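Local atomic coordinates of DNA/RNA-binding protein Alba (Thermoplasma volcanium, PDB entry 4Z9E), a protein that probably binds double-stranded DNA tightly without sequence specificity and takes part in compacting the archaeal chromosome. Residues I6-K11 against I33-G38; K12-Y17 against V45-I50; Y61-L66 against S82-L87. All coordinates share one frame; numbering follows the deposited sequence.

Interaction 1. Residues I6-K11 against I33-G38; sequences IIFVGK and IIKARG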
loop_
_atom_site.group_PDB
_atom_site.type_symbol
_atom_site.label_atom_id
_atom_site.label_comp_id
_atom_site.label_asym_id
_atom_site.label_seq_id
_atom_site.Cartn_x
_atom_site.Cartn_y
_atom_site.Cartn_z
ATOM N N ILE A 6 14.432 8.676 -7.001
ATOM C CA ILE A 6 13.552 8.218 -5.955
ATOM C C ILE A 6 12.744 9.386 -5.414
ATOM O O ILE A 6 13.284 10.456 -5.125
ATOM C CB ILE A 6 14.341 7.511 -4.841
ATOM C CG1 ILE A 6 14.961 6.224 -5.403
ATOM C CG2 ILE A 6 13.434 7.218 -3.645
ATOM C CD1 ILE A 6 15.800 5.434 -4.417
ATOM N N ILE A 7 11.437 9.175 -5.302
ATOM C CA ILE A 7 10.545 10.201 -4.808
ATOM C C ILE A 7 10.025 9.798 -3.429
ATOM O O ILE A 7 9.245 8.851 -3.300
ATOM C CB ILE A 7 9.430 10.482 -5.850
ATOM C CG1 ILE A 7 10.062 11.128 -7.090
ATOM C CG2 ILE A 7 8.351 11.406 -5.296
ATOM C CD1 ILE A 7 9.396 10.783 -8.402
ATOM N N PHE A 8 10.502 10.494 -2.395
ATOM C CA PHE A 8 10.022 10.266 -1.041
ATOM C C PHE A 8 8.743 11.043 -0.824
ATOM O O PHE A 8 8.757 12.271 -0.767
ATOM C CB PHE A 8 11.062 10.674 -0.009
ATOM C CG PHE A 8 12.282 9.802 -0.016
ATOM C CD1 PHE A 8 12.310 8.620 0.734
ATOM C CD2 PHE A 8 13.401 10.140 -0.794
ATOM C CE1 PHE A 8 13.429 7.801 0.722
ATOM C CE2 PHE A 8 14.526 9.320 -0.816
ATOM C CZ PHE A 8 14.536 8.152 -0.054
ATOM N N VAL A 9 7.631 10.332 -0.682
ATOM C CA VAL A 9 6.366 11.012 -0.563
ATOM C C VAL A 9 6.148 11.404 0.870
ATOM O O VAL A 9 6.076 10.551 1.723
ATOM C CB VAL A 9 5.208 10.159 -1.092
ATOM C CG1 VAL A 9 3.874 10.781 -0.714
ATOM C CG2 VAL A 9 5.348 10.028 -2.598
ATOM N N GLY A 10 6.043 12.708 1.113
ATOM C CA GLY A 10 5.811 13.254 2.450
ATOM C C GLY A 10 4.563 14.122 2.558
ATOM O O GLY A 10 3.468 13.735 2.104
ATOM N N LYS A 11 4.727 15.306 3.149
ATOM C CA LYS A 11 3.572 16.104 3.579
ATOM C C LYS A 11 3.028 17.125 2.571
ATOM O O LYS A 11 1.921 17.623 2.767
ATOM C CB LYS A 11 3.809 16.746 4.966
ATOM C CG LYS A 11 3.751 15.758 6.144
ATOM C CD LYS A 11 2.511 14.840 6.131
ATOM C CE LYS A 11 2.637 13.635 7.070
ATOM N NZ LYS A 11 3.762 12.700 6.734
ATOM N N ILE A 33 10.861 5.252 -8.742
ATOM C CA ILE A 33 10.559 4.655 -7.462
ATOM C C ILE A 33 9.824 5.658 -6.587
ATOM O O ILE A 33 10.345 6.732 -6.276
ATOM C CB ILE A 33 11.851 4.317 -6.687
ATOM C CG1 ILE A 33 12.819 3.444 -7.513
ATOM C CG2 ILE A 33 11.516 3.751 -5.306
ATOM C CD1 ILE A 33 12.494 1.964 -7.564
ATOM N N ILE A 34 8.638 5.285 -6.139
ATOM C CA ILE A 34 7.936 6.080 -5.151
ATOM C C ILE A 34 8.011 5.347 -3.809
ATOM O O ILE A 34 7.734 4.145 -3.737
ATOM C CB ILE A 34 6.464 6.270 -5.561
ATOM C CG1 ILE A 34 6.386 6.937 -6.937
ATOM C CG2 ILE A 34 5.716 7.062 -4.502
ATOM C CD1 ILE A 34 5.111 6.633 -7.697
ATOM N N LYS A 35 8.351 6.077 -2.754
ATOM C CA LYS A 35 8.593 5.496 -1.437
ATOM C C LYS A 35 7.874 6.290 -0.359
ATOM O O LYS A 35 7.925 7.506 -0.362
ATOM C CB LYS A 35 10.104 5.457 -1.151
ATOM C CG LYS A 35 10.497 4.804 0.169
ATOM C CD LYS A 35 10.707 3.286 0.061
ATOM C CE LYS A 35 10.213 2.532 1.306
ATOM N NZ LYS A 35 10.613 3.155 2.607
ATOM N N ALA A 36 7.199 5.599 0.562
ATOM C CA ALA A 36 6.532 6.241 1.683
ATOM C C ALA A 36 6.459 5.323 2.909
ATOM O O ALA A 36 6.553 4.106 2.779
ATOM C CB ALA A 36 5.120 6.667 1.278
ATOM N N ARG A 37 6.224 5.916 4.079
ATOM C CA ARG A 37 6.167 5.219 5.350
ATOM C C ARG A 37 4.934 5.656 6.133
ATOM O O ARG A 37 4.516 6.818 6.062
ATOM C CB ARG A 37 7.377 5.589 6.221
ATOM C CG ARG A 37 8.751 5.318 5.652
ATOM C CD ARG A 37 9.716 5.259 6.825
ATOM N NE ARG A 37 10.940 6.013 6.607
ATOM C CZ ARG A 37 11.033 7.338 6.714
ATOM N NH1 ARG A 37 9.962 8.063 7.021
ATOM N NH2 ARG A 37 12.200 7.944 6.507
ATOM N N GLY A 38 4.395 4.733 6.929
ATOM C CA GLY A 38 3.310 5.045 7.843
ATOM C C GLY A 38 2.032 5.493 7.150
ATOM O O GLY A 38 1.602 4.895 6.180
#

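Interaction 2. Residues K12-Y17 against V45-I50; sequences KPTMNY and VDVAEI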
loop_
_atom_site.group_PDB
_atom_site.type_symbol
_atom_site.label_atom_id
_atom_site.label_comp_id
_atom_site.label_asym_id
_atom_site.label_seq_id
_atom_site.Cartn_x
_atom_site.Cartn_y
_atom_site.Cartn_z
ATOM N N LYS A 12 3.790 17.426 1.511
ATOM C CA LYS A 12 3.329 18.336 0.441
ATOM C C LYS A 12 2.035 17.859 -0.265
ATOM O O LYS A 12 1.679 16.683 -0.193
ATOM C CB LYS A 12 4.430 18.507 -0.600
ATOM C CG LYS A 12 5.686 19.165 -0.064
ATOM C CD LYS A 12 6.743 19.238 -1.148
ATOM C CE LYS A 12 8.019 19.858 -0.601
ATOM N NZ LYS A 12 8.990 20.047 -1.708
ATOM N N PRO A 13 1.302 18.775 -0.918
ATOM C CA PRO A 13 0.146 18.303 -1.679
ATOM C C PRO A 13 0.500 17.283 -2.751
ATOM O O PRO A 13 1.563 17.355 -3.371
ATOM C CB PRO A 13 -0.399 19.595 -2.286
ATOM C CG PRO A 13 -0.168 20.585 -1.184
ATOM C CD PRO A 13 1.224 20.235 -0.704
ATOM N N THR A 14 -0.409 16.334 -2.927
ATOM C CA THR A 14 -0.188 15.152 -3.731
ATOM C C THR A 14 0.358 15.464 -5.135
ATOM O O THR A 14 1.252 14.742 -5.645
ATOM C CB THR A 14 -1.510 14.343 -3.774
ATOM O OG1 THR A 14 -1.839 13.979 -2.433
ATOM C CG2 THR A 14 -1.395 13.067 -4.583
ATOM N N MET A 15 -0.153 16.541 -5.738
ATOM C CA MET A 15 0.181 16.864 -7.120
ATOM C C MET A 15 1.650 17.244 -7.285
ATOM O O MET A 15 2.216 17.009 -8.343
ATOM C CB MET A 15 -0.729 17.943 -7.669
ATOM C CG MET A 15 -2.182 17.490 -7.823
ATOM S SD MET A 15 -2.370 16.076 -8.916
ATOM C CE MET A 15 -4.050 16.314 -9.489
ATOM N N ASN A 16 2.273 17.793 -6.242
ATOM C CA ASN A 16 3.735 17.984 -6.261
ATOM C C ASN A 16 4.466 16.718 -6.610
ATOM O O ASN A 16 5.383 16.719 -7.433
ATOM C CB ASN A 16 4.267 18.508 -4.921
ATOM C CG ASN A 16 3.869 19.924 -4.682
ATOM O OD1 ASN A 16 4.537 20.844 -5.154
ATOM N ND2 ASN A 16 2.733 20.117 -4.038
ATOM N N TYR A 17 4.041 15.625 -5.983
ATOM C CA TYR A 17 4.709 14.362 -6.191
ATOM C C TYR A 17 4.382 13.802 -7.559
ATOM O O TYR A 17 5.236 13.197 -8.200
ATOM C CB TYR A 17 4.394 13.411 -5.048
ATOM C CG TYR A 17 4.821 13.967 -3.697
ATOM C CD1 TYR A 17 6.174 14.123 -3.374
ATOM C CD2 TYR A 17 3.876 14.344 -2.749
ATOM C CE1 TYR A 17 6.563 14.651 -2.138
ATOM C CE2 TYR A 17 4.253 14.867 -1.510
ATOM C CZ TYR A 17 5.588 15.009 -1.205
ATOM O OH TYR A 17 5.926 15.512 0.042
ATOM N N VAL A 45 0.206 5.662 -2.872
ATOM C CA VAL A 45 -0.694 4.940 -3.786
ATOM C C VAL A 45 -1.477 5.916 -4.654
ATOM O O VAL A 45 -1.500 5.755 -5.871
ATOM C CB VAL A 45 -1.656 3.972 -3.051
ATOM C CG1 VAL A 45 -2.594 3.288 -4.044
ATOM C CG2 VAL A 45 -0.863 2.893 -2.315
ATOM N N ASP A 46 -2.085 6.933 -4.042
ATOM C CA ASP A 46 -2.689 8.049 -4.793
ATOM C C ASP A 46 -1.769 8.637 -5.878
ATOM O O ASP A 46 -2.198 8.796 -7.041
ATOM C CB ASP A 46 -3.141 9.198 -3.866
ATOM C CG ASP A 46 -4.263 8.803 -2.891
ATOM O OD1 ASP A 46 -4.949 7.753 -3.058
ATOM O OD2 ASP A 46 -4.462 9.585 -1.927
ATOM N N VAL A 47 -0.529 8.983 -5.502
ATOM C CA VAL A 47 0.414 9.581 -6.437
ATOM C C VAL A 47 0.558 8.706 -7.656
ATOM O O VAL A 47 0.448 9.187 -8.772
ATOM C CB VAL A 47 1.802 9.836 -5.812
ATOM C CG1 VAL A 47 2.859 10.068 -6.884
ATOM C CG2 VAL A 47 1.734 11.009 -4.851
ATOM N N ALA A 48 0.775 7.418 -7.443
ATOM C CA ALA A 48 0.940 6.488 -8.562
ATOM C C ALA A 48 -0.332 6.283 -9.351
ATOM O O ALA A 48 -0.275 6.023 -10.542
ATOM C CB ALA A 48 1.470 5.131 -8.091
ATOM N N GLU A 49 -1.477 6.348 -8.695
ATOM C CA GLU A 49 -2.717 6.086 -9.410
ATOM C C GLU A 49 -3.162 7.287 -10.240
ATOM O O GLU A 49 -3.640 7.135 -11.358
ATOM C CB GLU A 49 -3.806 5.621 -8.457
ATOM C CG GLU A 49 -3.638 4.164 -8.085
ATOM C CD GLU A 49 -4.175 3.250 -9.173
ATOM O OE1 GLU A 49 -5.364 3.379 -9.497
ATOM O OE2 GLU A 49 -3.431 2.410 -9.726
ATOM N N ILE A 50 -2.960 8.481 -9.708
ATOM C CA ILE A 50 -3.269 9.691 -10.453
ATOM C C ILE A 50 -2.380 9.767 -11.680
ATOM O O ILE A 50 -2.837 10.060 -12.797
ATOM C CB ILE A 50 -3.048 10.944 -9.588
ATOM C CG1 ILE A 50 -4.137 11.042 -8.548
ATOM C CG2 ILE A 50 -3.064 12.198 -10.430
ATOM C CD1 ILE A 50 -3.750 11.916 -7.381
#

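Interaction 3. Residues Y61-L66 against S82-L87; sequences YEEIRL and SIEITL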
loop_
_atom_site.group_PDB
_atom_site.type_symbol
_atom_site.label_atom_id
_atom_site.label_comp_id
_atom_site.label_asym_id
_atom_site.label_seq_id
_atom_site.Cartn_x
_atom_site.Cartn_y
_atom_site.Cartn_z
ATOM N N TYR A 61 2.957 -0.835 -13.427
ATOM C CA TYR A 61 3.612 -1.206 -12.172
ATOM C C TYR A 61 4.699 -2.230 -12.462
ATOM O O TYR A 61 4.403 -3.323 -12.909
ATOM C CB TYR A 61 2.592 -1.756 -11.162
ATOM C CG TYR A 61 1.657 -0.694 -10.632
ATOM C CD1 TYR A 61 2.151 0.387 -9.931
ATOM C CD2 TYR A 61 0.286 -0.756 -10.867
ATOM C CE1 TYR A 61 1.319 1.378 -9.464
ATOM C CE2 TYR A 61 -0.564 0.231 -10.402
ATOM C CZ TYR A 61 -0.039 1.300 -9.695
ATOM O OH TYR A 61 -0.851 2.313 -9.211
ATOM N N GLU A 62 5.959 -1.878 -12.252
ATOM C CA GLU A 62 7.010 -2.888 -12.416
ATOM C C GLU A 62 7.057 -3.808 -11.212
ATOM O O GLU A 62 7.060 -5.020 -11.365
ATOM C CB GLU A 62 8.390 -2.284 -12.690
ATOM C CG GLU A 62 8.668 -1.955 -14.156
ATOM C CD GLU A 62 8.736 -3.167 -15.095
ATOM O OE1 GLU A 62 8.423 -3.001 -16.309
ATOM O OE2 GLU A 62 9.106 -4.282 -14.637
ATOM N N GLU A 63 7.105 -3.221 -10.018
ATOM C CA GLU A 63 6.959 -3.964 -8.759
ATOM C C GLU A 63 6.524 -3.098 -7.556
ATOM O O GLU A 63 6.747 -1.870 -7.502
ATOM C CB GLU A 63 8.230 -4.750 -8.421
ATOM C CG GLU A 63 9.425 -3.888 -8.043
ATOM C CD GLU A 63 10.382 -4.587 -7.083
ATOM O OE1 GLU A 63 10.543 -5.825 -7.182
ATOM O OE2 GLU A 63 10.986 -3.897 -6.222
ATOM N N ILE A 64 5.888 -3.759 -6.595
ATOM C CA ILE A 64 5.490 -3.136 -5.352
ATOM C C ILE A 64 6.093 -3.940 -4.199
ATOM O O ILE A 64 5.871 -5.144 -4.115
ATOM C CB ILE A 64 3.954 -3.095 -5.235
ATOM C CG1 ILE A 64 3.356 -2.321 -6.403
ATOM C CG2 ILE A 64 3.541 -2.430 -3.938
ATOM C CD1 ILE A 64 1.996 -2.811 -6.856
ATOM N N ARG A 65 6.876 -3.291 -3.335
ATOM C CA ARG A 65 7.426 -3.955 -2.145
ATOM C C ARG A 65 6.840 -3.385 -0.861
ATOM O O ARG A 65 6.781 -2.151 -0.672
ATOM C CB ARG A 65 8.956 -3.857 -2.107
ATOM C CG ARG A 65 9.643 -4.668 -3.200
ATOM C CD ARG A 65 10.937 -5.345 -2.736
ATOM N NE ARG A 65 12.054 -4.407 -2.558
ATOM C CZ ARG A 65 12.487 -3.932 -1.386
ATOM N NH1 ARG A 65 11.911 -4.305 -0.244
ATOM N NH2 ARG A 65 13.513 -3.079 -1.357
ATOM N N LEU A 66 6.403 -4.271 0.026
ATOM C CA LEU A 66 6.001 -3.855 1.352
ATOM C C LEU A 66 7.028 -4.326 2.375
ATOM O O LEU A 66 7.451 -5.472 2.313
ATOM C CB LEU A 66 4.628 -4.405 1.691
ATOM C CG LEU A 66 3.501 -3.994 0.740
ATOM C CD1 LEU A 66 2.155 -4.600 1.126
ATOM C CD2 LEU A 66 3.362 -2.491 0.721
ATOM N N SER A 82 6.318 0.369 5.300
ATOM C CA SER A 82 6.821 1.139 4.191
ATOM C C SER A 82 6.426 0.503 2.849
ATOM O O SER A 82 6.216 -0.722 2.755
ATOM C CB SER A 82 8.338 1.310 4.309
ATOM O OG SER A 82 9.003 0.356 3.518
ATOM N N ILE A 83 6.315 1.337 1.819
ATOM C CA ILE A 83 6.010 0.852 0.479
ATOM C C ILE A 83 7.013 1.471 -0.469
ATOM O O ILE A 83 7.466 2.596 -0.266
ATOM C CB ILE A 83 4.552 1.128 0.049
ATOM C CG1 ILE A 83 4.227 0.434 -1.273
ATOM C CG2 ILE A 83 4.313 2.611 -0.101
ATOM C CD1 ILE A 83 2.755 0.463 -1.656
ATOM N N GLU A 84 7.380 0.688 -1.474
ATOM C CA GLU A 84 8.214 1.128 -2.560
ATOM C C GLU A 84 7.468 0.684 -3.805
ATOM O O GLU A 84 7.201 -0.515 -3.972
ATOM C CB GLU A 84 9.582 0.463 -2.453
ATOM C CG GLU A 84 10.549 0.720 -3.592
ATOM C CD GLU A 84 11.824 -0.125 -3.481
ATOM O OE1 GLU A 84 12.396 -0.226 -2.361
ATOM O OE2 GLU A 84 12.262 -0.696 -4.512
ATOM N N ILE A 85 7.085 1.658 -4.639
ATOM C CA ILE A 85 6.380 1.412 -5.915
ATOM C C ILE A 85 7.269 1.808 -7.098
ATOM O O ILE A 85 7.705 2.969 -7.211
ATOM C CB ILE A 85 5.043 2.192 -6.013
ATOM C CG1 ILE A 85 4.161 1.953 -4.794
ATOM C CG2 ILE A 85 4.265 1.806 -7.258
ATOM C CD1 ILE A 85 3.094 3.016 -4.606
ATOM N N THR A 86 7.531 0.842 -7.975
ATOM C CA THR A 86 8.336 1.063 -9.174
ATOM C C THR A 86 7.447 1.217 -10.399
ATOM O O THR A 86 6.692 0.314 -10.716
ATOM C CB THR A 86 9.311 -0.116 -9.426
ATOM O OG1 THR A 86 10.128 -0.288 -8.274
ATOM C CG2 THR A 86 10.210 0.140 -10.628
ATOM N N LEU A 87 7.579 2.337 -11.101
ATOM C CA LEU A 87 6.879 2.532 -12.365
ATOM C C LEU A 87 7.813 2.520 -13.574
ATOM O O LEU A 87 8.999 2.900 -13.468
ATOM C CB LEU A 87 6.136 3.860 -12.322
ATOM C CG LEU A 87 5.108 4.081 -11.207
ATOM C CD1 LEU A 87 4.532 5.492 -11.284
ATOM C CD2 LEU A 87 3.992 3.049 -11.311
HETATM O O HOH W 1 9.316 -1.399 -5.972
HETATM O O HOH W 2 9.115 -1.060 1.286
#

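Interaction 1. Residues I6-K11 against I33-G38
Val9 holds CG1 anti to its backbone N (chi1 169°), which leaves CG2 beside that N, where it meets Ile34 CG2 at 3.5 Å; the Ile34 methyl is itself anti to its own backbone N. This methyl contact belongs to the beta-alpha-beta unit of the Alba fold, in which strand 6-8 runs parallel to strand 31-37 after the chain has crossed through helix 14-25. As parallel strands do, each uses the N-H and C=O of alternate residues: Ile7 N gives its hydrogen to Ile33 O, Lys35 N to Ile7 O, and Val9 N to Lys35 O, all at 2.8 to 3.0 Å. Passing back and forth between the strands, the three bonds set the register, with Ile6 opposite Ile33, Ile7 opposite Ile34 and Phe8 opposite Lys35.

Side chains alternate between two unlike faces. Ile7 and Ile34 point to the helical face, with Ile7 reaching Tyr17 and Val21, and Ile34 resting on Ala44 and Ala48. Ile6, Phe8, Ile33 and Lys35 occupy the other face. There Ile6 and Ile33 run alongside each other in one direction, with Ile6 CG1 3.9 Å from Ile33 CB. The bent Lys35 chain takes its ammonium off to a salt bridge with Glu69, while its aliphatic root stays by the aromatic ring, Lys35 CG lying 4.2 Å from Phe8 CE1. One face of the Phe8 ring receives a methyl from its own strand: Ile6 CG2 sits 3.7 Å above the ring plane, displaced toward the rim.

Interaction 2. Residues K12-Y17 against V45-I50
Thr14 and Tyr17, in the first turn of helix 14-25, pack against Val47 and Ile50 of helix 41-55, and so join the two helices of the alpha/beta Alba fold. The centre of the contact is a methyl group. Thr14 carries CG2 anti to its backbone N, and that methyl is 3.8 Å from Val47 CG2 and an equal 3.8 Å from Ile50 CD1. Thr14 and Val47 pass each other with their ends pointing opposite ways. Val47 CG2 serves both partners, since it also meets Tyr17 CB at 3.6 Å; the phenol then leads away from the second helix. Met15 adds a looser touch at the margin: its CB points away, but the chain turns back until SD is 4.2 Å from Ile50 CG2.

Within 12-17, Pro13 O accepts two bonds, from Asn16 N at 3.0 Å and from Asn16 ND2 at 3.1 Å, both arriving from the same face of its carbonyl plane. Tyr17 OH receives Lys12 N at 3.2 Å. On helix 41-55, Glu49 OE1 bonds to Thr68 OG1 of the second subunit, while OE2 holds Tyr61 OH and Arg52. The junction of methyls, methylenes and one sulfur suggests that between these segments fit and burial count for most, with Lys43 NZ on Lys12 O adding a polar tie close by.

Interaction 3. Residues Y61-L66 against S82-L87
Arg65 and Glu84 extend alongside each other in one direction, yet their flat ends are turned 74° apart. Arg65 NH2 is 3.2 Å from Glu84 OE1, but that oxygen stands well out of the guanidinium plane, so the salt bridge is one of charge without an N-H directed at it. Glu63 crosses Glu84, with its OE2 3.8 Å from Glu84 OE2. The repulsion expected of two carboxylates is probably eased by Arg65, whose NE makes a long ion pair with Glu63 OE2 at 3.9 Å; Arg65 NH1 also forms a salt bridge with Asp67. Glu63 CG, set between its backbone N and carbonyl carbon (chi1 69°), lies against Thr86 OG1. A water bridges the strands, 3.0 Å from Glu63 OE2 and 2.7 Å from Thr86 OG1.

The other face is apolar. Tyr61 runs beside Ile85 and Leu87: Ile85 CG2 meets the ring edge, 3.7 Å from Tyr61 CD1, and Leu87 CD2 comes obliquely to within 3.5 Å of that same ring carbon. Leu66 CD2 packs on Ile83 CG1 at 3.6 Å. Beneath these groups, Arg65 and Glu84 form an antiparallel hydrogen-bonded pair, while Thr86 faces Glu62 and Glu63 together in a beta bulge.

The hairpin lies at one side of the sheet, strand 80-88 continuing it toward strand 31-37. Its apolar face meets helix 41-55 through Tyr61 on Ala48 and Ile83 on Ile41, and the second subunit, whose Leu66 and Ile64 pack on Ile64 and Leu66 here.

From the N terminus, strand 6-8 opens interaction 1, which closes when strand 31-37 pairs with it after helix 14-25. Interaction 2 begins inside that loop and closes beyond it on helix 41-55, so the two cross along the chain. Tyr17 OH, probably hydrogen-bonded to Gly10 N at 3.0 Å, joins them at the crossing. Interaction 3 follows in series and closes the hairpin between strands 60-69 and 80-88. Strand 80-88 then sews the hairpin to interaction 1, as in the probable bond from Ile34 N to Ile85 O. Glu49 OE2 and Tyr61 OH, 2.6 Å apart, link helix 41-55 to interaction 3, tying the helical layer to the sheet.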